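Local coordinates for GTPase-activating protein GYP1 (Saccharomyces cerevisiae, PDB 1FKM), which stimulates GTP hydrolysis by the Ypt/Rab GTPases Ypt1 and Ypt7 through its TBC-type GAP domain, supplying an arginine finger and a glutamine finger in trans, at residues A[99-102]-A[103-106]; A[139-142]-A[143-147]; A[154-157]-A[158-161]; A[160-163]-A[164-167]. All coordinates share one frame; numbering follows the deposited sequence.

Contact 1 (A[99-102]-A[103-106])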
loop_
_atom_site.group_PDB
_atom_site.type_symbol
_atom_site.label_atom_id
_atom_site.label_comp_id
_atom_site.label_asym_id
_atom_site.label_seq_id
_atom_site.Cartn_x
_atom_site.Cartn_y
_atom_site.Cartn_z
ATOM N N PRO A 99 -2.776 -15.350 -2.156
ATOM C CA PRO A 99 -2.602 -16.779 -2.444
ATOM C C PRO A 99 -1.798 -17.065 -3.711
ATOM O O PRO A 99 -1.309 -18.180 -3.904
ATOM C CB PRO A 99 -4.040 -17.287 -2.533
ATOM C CG PRO A 99 -4.788 -16.085 -3.041
ATOM C CD PRO A 99 -4.196 -14.963 -2.228
ATOM N N HIS A 100 -1.653 -16.058 -4.565
ATOM C CA HIS A 100 -0.909 -16.214 -5.808
ATOM C C HIS A 100 0.594 -15.977 -5.642
ATOM O O HIS A 100 1.358 -16.180 -6.584
ATOM C CB HIS A 100 -1.466 -15.262 -6.873
ATOM C CG HIS A 100 -1.421 -13.818 -6.475
ATOM N ND1 HIS A 100 -2.063 -13.334 -5.356
ATOM C CD2 HIS A 100 -0.784 -12.759 -7.031
ATOM C CE1 HIS A 100 -1.823 -12.040 -5.238
ATOM N NE2 HIS A 100 -1.049 -11.668 -6.242
ATOM N N ILE A 101 1.018 -15.553 -4.450
ATOM C CA ILE A 101 2.435 -15.289 -4.190
ATOM C C ILE A 101 2.954 -16.244 -3.121
ATOM O O ILE A 101 2.487 -16.226 -1.982
ATOM C CB ILE A 101 2.661 -13.827 -3.720
ATOM C CG1 ILE A 101 2.118 -12.856 -4.775
ATOM C CG2 ILE A 101 4.155 -13.569 -3.506
ATOM C CD1 ILE A 101 2.119 -11.401 -4.334
ATOM N N PRO A 102 3.936 -17.087 -3.477
ATOM C CA PRO A 102 4.546 -18.076 -2.580
ATOM C C PRO A 102 4.973 -17.554 -1.212
ATOM O O PRO A 102 4.757 -18.209 -0.189
ATOM C CB PRO A 102 5.729 -18.590 -3.394
ATOM C CG PRO A 102 5.206 -18.524 -4.795
ATOM C CD PRO A 102 4.548 -17.158 -4.816
ATOM N N LEU A 103 5.593 -16.380 -1.203
ATOM C CA LEU A 103 6.064 -15.774 0.035
ATOM C C LEU A 103 5.032 -15.839 1.160
ATOM O O LEU A 103 5.367 -16.134 2.308
ATOM C CB LEU A 103 6.429 -14.304 -0.217
ATOM C CG LEU A 103 6.875 -13.488 1.002
ATOM C CD1 LEU A 103 8.233 -13.998 1.475
ATOM C CD2 LEU A 103 6.958 -12.005 0.638
ATOM N N TYR A 104 3.773 -15.587 0.823
ATOM C CA TYR A 104 2.733 -15.549 1.832
ATOM C C TYR A 104 2.233 -16.865 2.395
ATOM O O TYR A 104 1.425 -16.871 3.319
ATOM C CB TYR A 104 1.584 -14.657 1.333
ATOM C CG TYR A 104 2.093 -13.252 1.055
ATOM C CD1 TYR A 104 2.211 -12.322 2.087
ATOM C CD2 TYR A 104 2.597 -12.902 -0.205
ATOM C CE1 TYR A 104 2.834 -11.086 1.883
ATOM C CE2 TYR A 104 3.217 -11.667 -0.421
ATOM C CZ TYR A 104 3.337 -10.767 0.632
ATOM O OH TYR A 104 4.000 -9.571 0.446
ATOM N N GLN A 105 2.731 -17.985 1.879
ATOM C CA GLN A 105 2.319 -19.267 2.423
ATOM C C GLN A 105 3.344 -19.777 3.427
ATOM O O GLN A 105 3.084 -20.734 4.148
ATOM C CB GLN A 105 2.103 -20.304 1.318
ATOM C CG GLN A 105 0.827 -20.087 0.520
ATOM C CD GLN A 105 1.008 -19.111 -0.623
ATOM O OE1 GLN A 105 1.717 -19.400 -1.584
ATOM N NE2 GLN A 105 0.367 -17.949 -0.528
ATOM N N PHE A 106 4.510 -19.138 3.480
ATOM C CA PHE A 106 5.534 -19.551 4.432
ATOM C C PHE A 106 5.027 -19.252 5.836
ATOM O O PHE A 106 4.456 -18.190 6.080
ATOM C CB PHE A 106 6.841 -18.800 4.176
ATOM C CG PHE A 106 7.544 -19.219 2.917
ATOM C CD1 PHE A 106 7.853 -20.561 2.690
ATOM C CD2 PHE A 106 7.903 -18.278 1.957
ATOM C CE1 PHE A 106 8.510 -20.958 1.522
ATOM C CE2 PHE A 106 8.556 -18.660 0.790
ATOM C CZ PHE A 106 8.860 -20.005 0.570
#
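Pro99 meets Gln105 through its backbone: the amide nitrogen NE2 of Gln105 comes to 3.7 Å from Pro99 CA. The side chain of Pro99 lies about 6 Å from that of Arg96, the arginine finger, so the loop runs close to the catalytic arginine. Ile101 then contributes both its carbonyl and its branched side chain. Its CB approaches the Tyr104 ring from the edge, in the plane of the ring, 3.6 Å from Tyr104 CD2, while its CG2 rests 3.7 Å from Tyr104 CE2. With CG beside the backbone N (chi1 -59°), the tyrosine runs alongside the isoleucine, both pointing the same way. Ile101 O accepts the backbone N of Tyr104 at 3.2 Å, and the bent side chain of Gln105 adds an extra, weak bond from NE2 at 3.1 Å. The backbone bonds from Tyr104 N to Ile101 O and from Gln105 N to Pro102 O wind the chain into a short 3-10 turn, an arrangement that carries the loop after helix 83-93 into helix 107-123, with Phe106 as N-cap residue. Tyr104 OH is hydrogen-bonded to Glu142 OE1 of helix 133-145, and its ring also touches Met247 and Leu113; an alanine in place of Tyr104 would probably leave Glu142 without its hydroxyl mate and open a gap beside Ile101. Pro102, whose N has no hydrogen to give, follows; its carbonyl oxygen receives Gln105 N at 2.9 Å in a nearly straight bond (168° at the hydrogen), and the same oxygen lies over one face of the Phe106 ring, 3.8 Å from Phe106 CD2.

Contact 2 (A[139-142]-A[143-147])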
loop_
_atom_site.group_PDB
_atom_site.type_symbol
_atom_site.label_atom_id
_atom_site.label_comp_id
_atom_site.label_asym_id
_atom_site.label_seq_id
_atom_site.Cartn_x
_atom_site.Cartn_y
_atom_site.Cartn_z
ATOM N N PRO A 139 2.669 -4.704 0.763
ATOM C CA PRO A 139 3.682 -4.004 -0.042
ATOM C C PRO A 139 4.831 -3.510 0.841
ATOM O O PRO A 139 5.993 -3.504 0.423
ATOM C CB PRO A 139 2.899 -2.849 -0.672
ATOM C CG PRO A 139 1.511 -3.438 -0.813
ATOM C CD PRO A 139 1.330 -4.139 0.522
ATOM N N PHE A 140 4.499 -3.089 2.060
ATOM C CA PHE A 140 5.505 -2.621 3.015
ATOM C C PHE A 140 6.372 -3.794 3.451
ATOM O O PHE A 140 7.599 -3.708 3.436
ATOM C CB PHE A 140 4.843 -2.046 4.274
ATOM C CG PHE A 140 4.299 -0.658 4.104
ATOM C CD1 PHE A 140 5.106 0.367 3.625
ATOM C CD2 PHE A 140 2.982 -0.370 4.447
ATOM C CE1 PHE A 140 4.611 1.658 3.487
ATOM C CE2 PHE A 140 2.477 0.920 4.313
ATOM C CZ PHE A 140 3.291 1.935 3.834
ATOM N N PHE A 141 5.712 -4.878 3.858
ATOM C CA PHE A 141 6.402 -6.076 4.340
ATOM C C PHE A 141 7.389 -6.587 3.310
ATOM O O PHE A 141 8.564 -6.785 3.610
ATOM C CB PHE A 141 5.394 -7.193 4.667
ATOM C CG PHE A 141 6.026 -8.420 5.271
ATOM C CD1 PHE A 141 6.425 -8.429 6.603
ATOM C CD2 PHE A 141 6.263 -9.548 4.495
ATOM C CE1 PHE A 141 7.057 -9.543 7.156
ATOM C CE2 PHE A 141 6.896 -10.671 5.039
ATOM C CZ PHE A 141 7.294 -10.669 6.366
ATOM N N GLU A 142 6.896 -6.796 2.098
ATOM C CA GLU A 142 7.708 -7.307 1.001
ATOM C C GLU A 142 8.861 -6.375 0.622
ATOM O O GLU A 142 9.987 -6.824 0.437
ATOM C CB GLU A 142 6.801 -7.569 -0.205
ATOM C CG GLU A 142 7.508 -8.037 -1.440
ATOM C CD GLU A 142 6.536 -8.569 -2.477
ATOM O OE1 GLU A 142 5.456 -9.080 -2.089
ATOM O OE2 GLU A 142 6.865 -8.485 -3.672
ATOM N N THR A 143 8.583 -5.080 0.508
ATOM C CA THR A 143 9.628 -4.118 0.166
ATOM C C THR A 143 10.692 -4.014 1.265
ATOM O O THR A 143 11.897 -3.978 0.986
ATOM C CB THR A 143 9.018 -2.726 -0.090
ATOM O OG1 THR A 143 8.122 -2.809 -1.204
ATOM C CG2 THR A 143 10.104 -1.705 -0.396
ATOM N N PHE A 144 10.264 -3.969 2.520
ATOM C CA PHE A 144 11.226 -3.881 3.612
ATOM C C PHE A 144 12.060 -5.157 3.718
ATOM O O PHE A 144 13.201 -5.127 4.177
ATOM C CB PHE A 144 10.497 -3.598 4.924
ATOM C CG PHE A 144 9.866 -2.239 4.973
ATOM C CD1 PHE A 144 10.109 -1.309 3.962
ATOM C CD2 PHE A 144 9.025 -1.882 6.023
ATOM C CE1 PHE A 144 9.521 -0.044 3.994
ATOM C CE2 PHE A 144 8.436 -0.625 6.062
ATOM C CZ PHE A 144 8.682 0.296 5.046
ATOM N N LEU A 145 11.487 -6.275 3.283
ATOM C CA LEU A 145 12.189 -7.556 3.303
ATOM C C LEU A 145 13.387 -7.527 2.359
ATOM O O LEU A 145 14.400 -8.154 2.636
ATOM C CB LEU A 145 11.267 -8.689 2.836
ATOM C CG LEU A 145 10.716 -9.750 3.786
ATOM C CD1 LEU A 145 9.929 -10.767 2.960
ATOM C CD2 LEU A 145 11.847 -10.449 4.536
ATOM N N THR A 146 13.270 -6.808 1.242
ATOM C CA THR A 146 14.357 -6.774 0.264
ATOM C C THR A 146 15.656 -6.210 0.809
ATOM O O THR A 146 16.724 -6.504 0.285
ATOM C CB THR A 146 13.976 -5.989 -1.033
ATOM O OG1 THR A 146 13.766 -4.602 -0.734
ATOM C CG2 THR A 146 12.713 -6.576 -1.656
ATOM N N GLU A 147 15.568 -5.404 1.859
ATOM C CA GLU A 147 16.765 -4.820 2.451
ATOM C C GLU A 147 17.656 -5.886 3.094
ATOM O O GLU A 147 18.838 -5.649 3.325
ATOM C CB GLU A 147 16.380 -3.786 3.511
ATOM C CG GLU A 147 17.519 -2.855 3.884
ATOM C CD GLU A 147 17.102 -1.784 4.870
ATOM O OE1 GLU A 147 16.214 -2.046 5.706
ATOM O OE2 GLU A 147 17.675 -0.678 4.813
#
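Pro139 O is gripped twice by Thr143, by OG1 at 2.8 Å and by the backbone N at 3.0 Å. Thr143 sits one turn further along helix 133-145, whose last turns this contact spans, and its hydroxyl can double the usual i to i+4 bond because OG1 stands beside its own backbone N (chi1 -62°). The next such bond, Phe144 N to Phe140 O at 2.8 Å, leaves that same oxygen beneath a face of the Phe144 ring, 3.1 Å from CG. Phe140 and Phe144 run side by side, their ring planes at 39°, with Phe140 CD1 3.8 Å from Phe144 CZ. Lys44 adds a cation-pi contact to Phe144, and Trp254 meets Phe140 edge-to-face. A serine in place of Phe144 would probably open a gap beside Phe140 and leave Lys44 without its aromatic partner. On another flank Phe141 and Leu145 cross obliquely, and Leu174 of helix 168-186 packs against both. Towards the helix end the regular pattern weakens: Thr146 N is held weakly, by Glu142 O and Thr143 O, whereas Thr146 OG1 donates to Thr143 O at 2.6 Å, in the carbonyl plane.

Contact 3 (A[154-157]-A[158-161])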
loop_
_atom_site.group_PDB
_atom_site.type_symbol
_atom_site.label_atom_id
_atom_site.label_comp_id
_atom_site.label_asym_id
_atom_site.label_seq_id
_atom_site.Cartn_x
_atom_site.Cartn_y
_atom_site.Cartn_z
ATOM N N ILE A 154 17.115 -9.294 -5.027
ATOM C CA ILE A 154 15.861 -8.625 -4.696
ATOM C C ILE A 154 14.677 -9.119 -5.523
ATOM O O ILE A 154 13.556 -9.195 -5.026
ATOM C CB ILE A 154 16.007 -7.092 -4.855
ATOM C CG1 ILE A 154 16.934 -6.561 -3.760
ATOM C CG2 ILE A 154 14.649 -6.415 -4.766
ATOM C CD1 ILE A 154 17.202 -5.068 -3.834
ATOM N N ASP A 155 14.925 -9.472 -6.779
ATOM C CA ASP A 155 13.856 -9.949 -7.648
ATOM C C ASP A 155 13.265 -11.286 -7.207
ATOM O O ASP A 155 12.231 -11.712 -7.722
ATOM C CB ASP A 155 14.360 -10.066 -9.089
ATOM C CG ASP A 155 14.720 -8.721 -9.691
ATOM O OD1 ASP A 155 14.544 -7.692 -9.003
ATOM O OD2 ASP A 155 15.177 -8.691 -10.854
ATOM N N ASP A 156 13.906 -11.945 -6.249
ATOM C CA ASP A 156 13.404 -13.233 -5.782
ATOM C C ASP A 156 12.812 -13.179 -4.380
ATOM O O ASP A 156 12.666 -14.207 -3.711
ATOM C CB ASP A 156 14.524 -14.274 -5.836
ATOM C CG ASP A 156 15.056 -14.478 -7.244
ATOM O OD1 ASP A 156 14.259 -14.847 -8.136
ATOM O OD2 ASP A 156 16.269 -14.269 -7.459
ATOM N N VAL A 157 12.452 -11.982 -3.936
ATOM C CA VAL A 157 11.893 -11.822 -2.603
ATOM C C VAL A 157 10.552 -12.535 -2.434
ATOM O O VAL A 157 10.195 -12.939 -1.327
ATOM C CB VAL A 157 11.728 -10.322 -2.249
ATOM C CG1 VAL A 157 10.644 -9.686 -3.124
ATOM C CG2 VAL A 157 11.401 -10.167 -0.771
ATOM N N GLU A 158 9.812 -12.712 -3.523
ATOM C CA GLU A 158 8.508 -13.358 -3.423
ATOM C C GLU A 158 8.526 -14.884 -3.370
ATOM O O GLU A 158 7.486 -15.506 -3.159
ATOM C CB GLU A 158 7.601 -12.908 -4.573
ATOM C CG GLU A 158 7.429 -11.399 -4.677
ATOM C CD GLU A 158 6.207 -11.005 -5.492
ATOM O OE1 GLU A 158 5.825 -11.775 -6.398
ATOM O OE2 GLU A 158 5.634 -9.920 -5.236
ATOM N N ILE A 159 9.694 -15.494 -3.549
ATOM C CA ILE A 159 9.765 -16.952 -3.526
ATOM C C ILE A 159 10.693 -17.544 -2.467
ATOM O O ILE A 159 10.853 -18.763 -2.390
ATOM C CB ILE A 159 10.184 -17.505 -4.908
ATOM C CG1 ILE A 159 11.546 -16.942 -5.307
ATOM C CG2 ILE A 159 9.134 -17.142 -5.955
ATOM C CD1 ILE A 159 12.094 -17.523 -6.591
ATOM N N LYS A 160 11.291 -16.695 -1.638
ATOM C CA LYS A 160 12.201 -17.183 -0.608
ATOM C C LYS A 160 11.668 -17.001 0.812
ATOM O O LYS A 160 11.096 -15.963 1.140
ATOM C CB LYS A 160 13.560 -16.491 -0.745
ATOM C CG LYS A 160 14.205 -16.716 -2.103
ATOM C CD LYS A 160 15.559 -16.041 -2.226
ATOM C CE LYS A 160 16.166 -16.326 -3.594
ATOM N NZ LYS A 160 17.499 -15.688 -3.784
ATOM N N ASP A 161 11.864 -18.022 1.645
ATOM C CA ASP A 161 11.423 -17.987 3.039
ATOM C C ASP A 161 12.383 -17.105 3.836
ATOM O O ASP A 161 13.573 -17.411 3.931
ATOM C CB ASP A 161 11.431 -19.399 3.628
ATOM C CG ASP A 161 10.818 -19.463 5.022
ATOM O OD1 ASP A 161 10.941 -18.489 5.799
ATOM O OD2 ASP A 161 10.223 -20.512 5.349
HETATM O O HOH W 1 10.128 -11.907 -6.270
HETATM O O HOH W 2 11.801 -13.454 0.746
#
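Glu158 packs against Val157 at the middle of a tight bend, its CG 4.0 Å from Val157 CG1, the two side chains crossing at a slant. Its backbone N is held by a water that accepts from it at 2.9 Å and donates to Asp155 O, so the two limbs of the bend are tied by solvent as well as by protein. Ile159 closes the bend: its N donates to Asp156 O at 3.2 Å with an angle of 164° at the hydrogen, although the donor stands well above the carbonyl plane. The angles at Val157 and Glu158 make Asp156 to Ile159 a type I beta turn. Because CG1 of Ile159 is wedged between backbone N and carbonyl carbon (chi1 59°), its CD1 lies alongside the aspartate, 3.8 Å from Asp156 OD1. Lys160 comes next and stretches its fully extended chain across Asp156. CG passes 3.4 Å from Asp156 O and CE 3.5 Å from Asp156 CB, which makes the contact mostly one of methylenes. The charges draw near without forming a salt bridge, with Lys160 NZ 4.1 Å from Asp156 OD2, an attraction that is likely to be modest at this surface. A second water donates to both Val157 O and Lys160 O, 2.6 Å from the latter, and so links the turn to the residue after it. The whole bend belongs to the loop between helix 133-145 and helix 168-186: Val157 presses on Glu142 and Leu145 of the former, and Glu158 turns back to bond Leu103 through its backbone, ahead of helix 107-123.

Contact 4 (A[160-163]-A[164-167])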
loop_
_atom_site.group_PDB
_atom_site.type_symbol
_atom_site.label_atom_id
_atom_site.label_comp_id
_atom_site.label_asym_id
_atom_site.label_seq_id
_atom_site.Cartn_x
_atom_site.Cartn_y
_atom_site.Cartn_z
ATOM N N LYS A 160 11.291 -16.695 -1.638
ATOM C CA LYS A 160 12.201 -17.183 -0.608
ATOM C C LYS A 160 11.668 -17.001 0.812
ATOM O O LYS A 160 11.096 -15.963 1.140
ATOM C CB LYS A 160 13.560 -16.491 -0.745
ATOM C CG LYS A 160 14.205 -16.716 -2.103
ATOM C CD LYS A 160 15.559 -16.041 -2.226
ATOM C CE LYS A 160 16.166 -16.326 -3.594
ATOM N NZ LYS A 160 17.499 -15.688 -3.784
ATOM N N ASP A 161 11.864 -18.022 1.645
ATOM C CA ASP A 161 11.423 -17.987 3.039
ATOM C C ASP A 161 12.383 -17.105 3.836
ATOM O O ASP A 161 13.573 -17.411 3.931
ATOM C CB ASP A 161 11.431 -19.399 3.628
ATOM C CG ASP A 161 10.818 -19.463 5.022
ATOM O OD1 ASP A 161 10.941 -18.489 5.799
ATOM O OD2 ASP A 161 10.223 -20.512 5.349
ATOM N N PRO A 162 11.878 -16.002 4.426
ATOM C CA PRO A 162 12.704 -15.081 5.214
ATOM C C PRO A 162 13.504 -15.754 6.327
ATOM O O PRO A 162 14.578 -15.282 6.702
ATOM C CB PRO A 162 11.682 -14.087 5.770
ATOM C CG PRO A 162 10.649 -14.041 4.692
ATOM C CD PRO A 162 10.490 -15.511 4.340
ATOM N N SER A 163 12.974 -16.849 6.864
ATOM C CA SER A 163 13.654 -17.556 7.943
ATOM C C SER A 163 14.910 -18.279 7.462
ATOM O O SER A 163 15.655 -18.829 8.270
ATOM C CB SER A 163 12.700 -18.552 8.612
ATOM O OG SER A 163 12.248 -19.526 7.690
ATOM N N THR A 164 15.146 -18.272 6.151
ATOM C CA THR A 164 16.323 -18.926 5.586
ATOM C C THR A 164 17.473 -17.943 5.385
ATOM O O THR A 164 18.596 -18.354 5.097
ATOM C CB THR A 164 16.016 -19.601 4.225
ATOM O OG1 THR A 164 15.711 -18.604 3.246
ATOM C CG2 THR A 164 14.840 -20.554 4.355
ATOM N N TYR A 165 17.199 -16.647 5.531
ATOM C CA TYR A 165 18.249 -15.649 5.373
ATOM C C TYR A 165 18.211 -14.537 6.420
ATOM O O TYR A 165 18.962 -13.569 6.337
ATOM C CB TYR A 165 18.241 -15.070 3.944
ATOM C CG TYR A 165 16.994 -14.315 3.514
ATOM C CD1 TYR A 165 16.879 -12.938 3.721
ATOM C CD2 TYR A 165 15.956 -14.969 2.846
ATOM C CE1 TYR A 165 15.763 -12.226 3.265
ATOM C CE2 TYR A 165 14.831 -14.266 2.387
ATOM C CZ TYR A 165 14.746 -12.896 2.599
ATOM O OH TYR A 165 13.649 -12.197 2.142
HETATM N N MSE A 166 17.353 -14.695 7.423
HETATM C CA MSE A 166 17.241 -13.714 8.496
HETATM C C MSE A 166 17.104 -14.419 9.843
HETATM O O MSE A 166 16.459 -15.460 9.940
HETATM C CB MSE A 166 16.014 -12.822 8.280
HETATM C CG MSE A 166 16.080 -11.921 7.060
HETATM SE SE MSE A 166 14.385 -11.028 6.743
HETATM C CE MSE A 166 14.361 -9.860 8.283
ATOM N N VAL A 167 17.723 -13.859 10.876
ATOM C CA VAL A 167 17.616 -14.432 12.210
ATOM C C VAL A 167 16.380 -13.818 12.866
ATOM O O VAL A 167 15.881 -12.782 12.417
ATOM C CB VAL A 167 18.872 -14.138 13.066
ATOM C CG1 VAL A 167 20.079 -14.862 12.476
ATOM C CG2 VAL A 167 19.134 -12.638 13.132
HETATM O O HOH W 2 11.801 -13.454 0.746
#
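The Tyr165 ring carries Pro162 on one face, with Pro162 CA 4.1 Å from the ring centroid in a CH-pi contact and 29° off the ring normal. At the ring's edge, in its plane, a water that also serves the preceding turn accepts from Tyr165 OH at 2.6 Å, while Lys160 CB approaches the ring obliquely. This folding-back belongs to two overlapping type I beta turns, Asp161 to Thr164 and Pro162 to Tyr165, with an Asx turn starting on the same Asp161. In the Asx turn the flat carboxylate of Asp161 offers OD1 to two donors of Ser163 on the same face: Ser163 N at 2.8 Å, on the anti side, and Ser163 OG at 2.5 Å, from well above the plane. Ser108 of helix 107-123 is a third partner of that oxygen, so the carboxylate is firmly fixed and its negative charge is probably well stabilised. The backbone oxygen of Asp161 is gripped twice as well. Thr164 N donates to it at 2.9 Å from above the carbonyl plane and Thr164 OG1 in that plane. The threonine hydroxyl can do this because it sits between its backbone N and carbonyl carbon (chi1 67°), which also brings its methyl CG2 to 3.7 Å from Asp161 CB. Tyr165 N closes the second turn on Pro162 O at 3.2 Å. The chain then heads for helix 168-186, with Tyr165 and Met166 both resting on Leu145 of helix 133-145. Met166 is a selenomethionine whose extended second torsion (chi2 172°) carries SE to 4.2 Å from Pro162 CB.

Overall arrangement
Within this all-helical GAP domain, contact 2 is the buried one, the end of a helix, with i to i+4 hydrogen bonds that weaken at the last residues and packed phenylalanine side chains. Contacts 1 and 4 are partly buried turns leading into helices 107-123 and 168-186, and contact 3 is a surface turn in which waters supplement a single direct backbone bond. Leu145 of contact 2 is shared ground, touching Leu103 of contact 1, Val157 of contact 3 and Pro162 of contact 4. A backbone hydrogen bond ties contact 1 to contact 3, whereas contacts 1 and 4 meet by packing. Glu142 OE2 and Glu158 OE2 lie 2.5 Å apart, consistent with a shared proton between contacts 2 and 3.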